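Local coordinates for protein caprin-2 (PDB 4OUS) that probably takes part in canonical Wnt signaling through a C1q domain that assembles as a trimer and binds calcium, at residues A[35-40]-A[46-51]. The protein carries 1 engineered substitution. Sequence-based numbering, arbitrary orientation.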
ATOM      1  N   GLY A  35       8.406  11.059  17.585  1.00  9.33           N
ATOM      2  CA  GLY A  35       7.739  12.342  17.709  1.00 11.07           C
ATOM      3  C   GLY A  35       6.548  12.340  18.653  1.00  9.00           C
ATOM      4  O   GLY A  35       6.031  13.407  18.984  1.00 10.45           O
ATOM      5  N   ASP A  36       6.118  11.155  19.084  1.00  8.94           N
ATOM      6  CA  ASP A  36       5.034  11.006  20.060  1.00  9.49           C
ATOM      7  C   ASP A  36       3.714  11.606  19.606  1.00  9.39           C
ATOM      8  O   ASP A  36       2.920  12.052  20.437  1.00 13.42           O
ATOM      9  CB  ASP A  36       5.412  11.638  21.403  1.00 10.88           C
ATOM     10  CG  ASP A  36       6.722  11.135  21.928  1.00 16.74           C
ATOM     11  OD1 ASP A  36       6.730  10.037  22.524  1.00 17.51           O
ATOM     12  OD2 ASP A  36       7.740  11.837  21.748  1.00 20.02           O
ATOM     13  N   MET A  37       3.459  11.613  18.307  1.00  8.12           N
ATOM     14  CA  MET A  37       2.303  12.335  17.795  1.00  9.09           C
ATOM     15  C   MET A  37       1.085  11.459  17.480  1.00  8.15           C
ATOM     16  O   MET A  37       0.017  11.994  17.164  1.00  9.95           O
ATOM     17  CB  MET A  37       2.705  13.134  16.550  1.00  9.30           C
ATOM     18  CG  MET A  37       3.820  14.167  16.760  1.00 12.57           C
ATOM     19  SD  MET A  37       3.675  15.198  18.225  1.00 18.00           S
ATOM     20  CE  MET A  37       2.084  15.880  17.920  1.00 11.74           C
ATOM     21  N   PHE A  38       1.221  10.136  17.559  1.00  7.76           N
ATOM     22  CA  PHE A  38       0.053   9.273  17.430  1.00  7.59           C
ATOM     23  C   PHE A  38      -0.529   8.976  18.802  1.00  8.11           C
ATOM     24  O   PHE A  38       0.209   8.655  19.735  1.00  9.77           O
ATOM     25  CB  PHE A  38       0.389   7.963  16.722  1.00  8.49           C
ATOM     26  CG  PHE A  38      -0.822   7.140  16.392  1.00  7.85           C
ATOM     27  CD1 PHE A  38      -1.610   7.466  15.301  1.00  8.59           C
ATOM     28  CD2 PHE A  38      -1.190   6.057  17.176  1.00  8.44           C
ATOM     29  CE1 PHE A  38      -2.727   6.722  14.985  1.00  9.41           C
ATOM     30  CE2 PHE A  38      -2.308   5.299  16.857  1.00  8.83           C
ATOM     31  CZ  PHE A  38      -3.077   5.635  15.763  1.00  8.76           C
ATOM     32  N   ASP A  39      -1.848   9.088  18.913  1.00  7.84           N
ATOM     33  CA  ASP A  39      -2.576   8.782  20.138  1.00  9.75           C
ATOM     34  C   ASP A  39      -3.396   7.508  19.958  1.00  9.01           C
ATOM     35  O   ASP A  39      -4.335   7.479  19.164  1.00  9.72           O
ATOM     36  CB  ASP A  39      -3.480   9.952  20.514  1.00  9.90           C
ATOM     37  CG  ASP A  39      -4.266   9.692  21.777  1.00 12.18           C
ATOM     38  OD1 ASP A  39      -3.650   9.680  22.862  1.00 17.10           O
ATOM     39  OD2 ASP A  39      -5.496   9.502  21.690  1.00 16.76           O
ATOM     40  N   THR A  40      -3.045   6.454  20.688  1.00  9.97           N
ATOM     41  CA  THR A  40      -3.680   5.156  20.477  1.00  9.91           C
ATOM     42  C   THR A  40      -5.177   5.142  20.779  1.00 11.11           C
ATOM     43  O   THR A  40      -5.947   4.500  20.068  1.00 13.75           O
ATOM     44  CB  THR A  40      -3.013   4.063  21.331  1.00 11.68           C
ATOM     45  OG1 THR A  40      -3.048   4.439  22.712  1.00 14.50           O
ATOM     46  CG2 THR A  40      -1.580   3.845  20.897  1.00 12.62           C
ATOM     47  N   THR A  46      -1.481  13.767  15.329  1.00  7.96           N
ATOM     48  CA  THR A  46      -1.483  15.223  15.331  1.00  9.15           C
ATOM     49  C   THR A  46      -0.220  15.735  14.662  1.00  8.32           C
ATOM     50  O   THR A  46       0.888  15.325  15.008  1.00  9.99           O
ATOM     51  CB  THR A  46      -1.592  15.777  16.756  1.00 10.47           C
ATOM     52  OG1 THR A  46      -2.816  15.314  17.338  1.00 12.19           O
ATOM     53  CG2 THR A  46      -1.603  17.297  16.744  1.00 12.29           C
ATOM     54  N   CYS A  47      -0.389  16.629  13.695  1.00  8.59           N
ATOM     55  CA  CYS A  47       0.745  17.208  12.997  1.00  9.06           C
ATOM     56  C   CYS A  47       1.552  18.120  13.916  1.00  9.48           C
ATOM     57  O   CYS A  47       1.012  19.096  14.432  1.00 10.12           O
ATOM     58  CB  CYS A  47       0.259  17.994  11.786  1.00  8.99           C
ATOM     59  SG  CYS A  47       1.552  18.859  10.915  1.00 10.06           S
ATOM     60  N   PRO A  48       2.848  17.823  14.110  1.00  9.49           N
ATOM     61  CA  PRO A  48       3.678  18.665  14.983  1.00 10.07           C
ATOM     62  C   PRO A  48       4.365  19.814  14.256  1.00 10.27           C
ATOM     63  O   PRO A  48       4.916  20.703  14.902  1.00 12.67           O
ATOM     64  CB  PRO A  48       4.724  17.686  15.502  1.00 11.39           C
ATOM     65  CG  PRO A  48       4.931  16.762  14.344  1.00 12.25           C
ATOM     66  CD  PRO A  48       3.565  16.599  13.703  1.00  9.56           C
ATOM     67  N   ALA A  49       4.351  19.773  12.929  1.00 10.43           N
ATOM     68  CA  ALA A  49       5.078  20.741  12.127  1.00 11.53           C
ATOM     69  C   ALA A  49       4.519  20.731  10.724  1.00 10.30           C
ATOM     70  O   ALA A  49       4.359  19.672  10.116  1.00 10.77           O
ATOM     71  CB  ALA A  49       6.567  20.427  12.116  1.00 15.47           C
ATOM     72  N   THR A  50       4.201  21.912  10.220  1.00 11.01           N
ATOM     73  CA  THR A  50       3.669  22.041   8.877  1.00 10.59           C
ATOM     74  C   THR A  50       4.611  21.357   7.892  1.00 10.07           C
ATOM     75  O   THR A  50       5.832  21.475   8.002  1.00 11.12           O
ATOM     76  CB  THR A  50       3.457  23.521   8.544  1.00 11.41           C
ATOM     77  OG1 THR A  50       2.467  24.041   9.443  1.00 12.44           O
ATOM     78  CG2 THR A  50       2.996  23.717   7.112  1.00 12.84           C
ATOM     79  N   GLY A  51       4.040  20.585   6.973  1.00  9.27           N
ATOM     80  CA  GLY A  51       4.839  19.847   6.018  1.00 10.10           C
ATOM     81  C   GLY A  51       4.028  18.806   5.280  1.00  8.79           C
ATOM     82  O   GLY A  51       2.813  18.711   5.457  1.00  9.89           O
TER
HETATM   83  O   HOH W   1      -2.711  12.822  18.469  0.89 12.21           O
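Met-37 lies along the end of strand 44-46 and the loop after it, meeting Thr-46 through its backbone carbonyl and both Thr-46 and Pro-48 through its side chain. The N-H of Thr-46 points almost straight at Met-37 O (N to O 3.0 Å, 168° at the hydrogen), arriving somewhat out of the carbonyl plane. This bond continues the weak antiparallel pairing of 38-39 with 44-46 by one residue, on the side away from the connecting loop. The packing is tightest just beyond it, where the Met-37 side chain curls round the carbonyl oxygen of Thr-46: CB and CE of Met-37 each come within 3.2 Å of Thr-46 O. Bends at chi2 (-45°) and chi3 (-57°) fold the thioether back and lay the methyl, Met-37 CE, against Thr-46 CB at 3.9 Å, with CG2 of the threonine only flanking it. On the Pro-48 side the thioether chain crosses one face of the ring near its CB-CG-CD side, with Met-37 CG 3.7 Å from Pro-48 CG and the sulfur, Met-37 SD, 3.8 Å from Pro-48 CB. Solvent takes the other flank. The threonine rotamer sends OG1 to this side, where Gln-107 NE2 of strand 107-114 hydrogen-bonds to it; a water 2.7 Å from Thr-46 OG1 is an additional partner and donates to Met-37 O, so that the carbonyl accepts two bonds. None of the three touching residues is buried, and this is a surface contact on the C1q jelly roll. Beneath it, Phe-38 faces away from the loop, stacking on Phe-8 of strand 7-12, and Cys-47 packs on Leu-102 of strand 93-102, while Pro-48 also rests on Tyr-53 of strand 51-60, into which the loop leads.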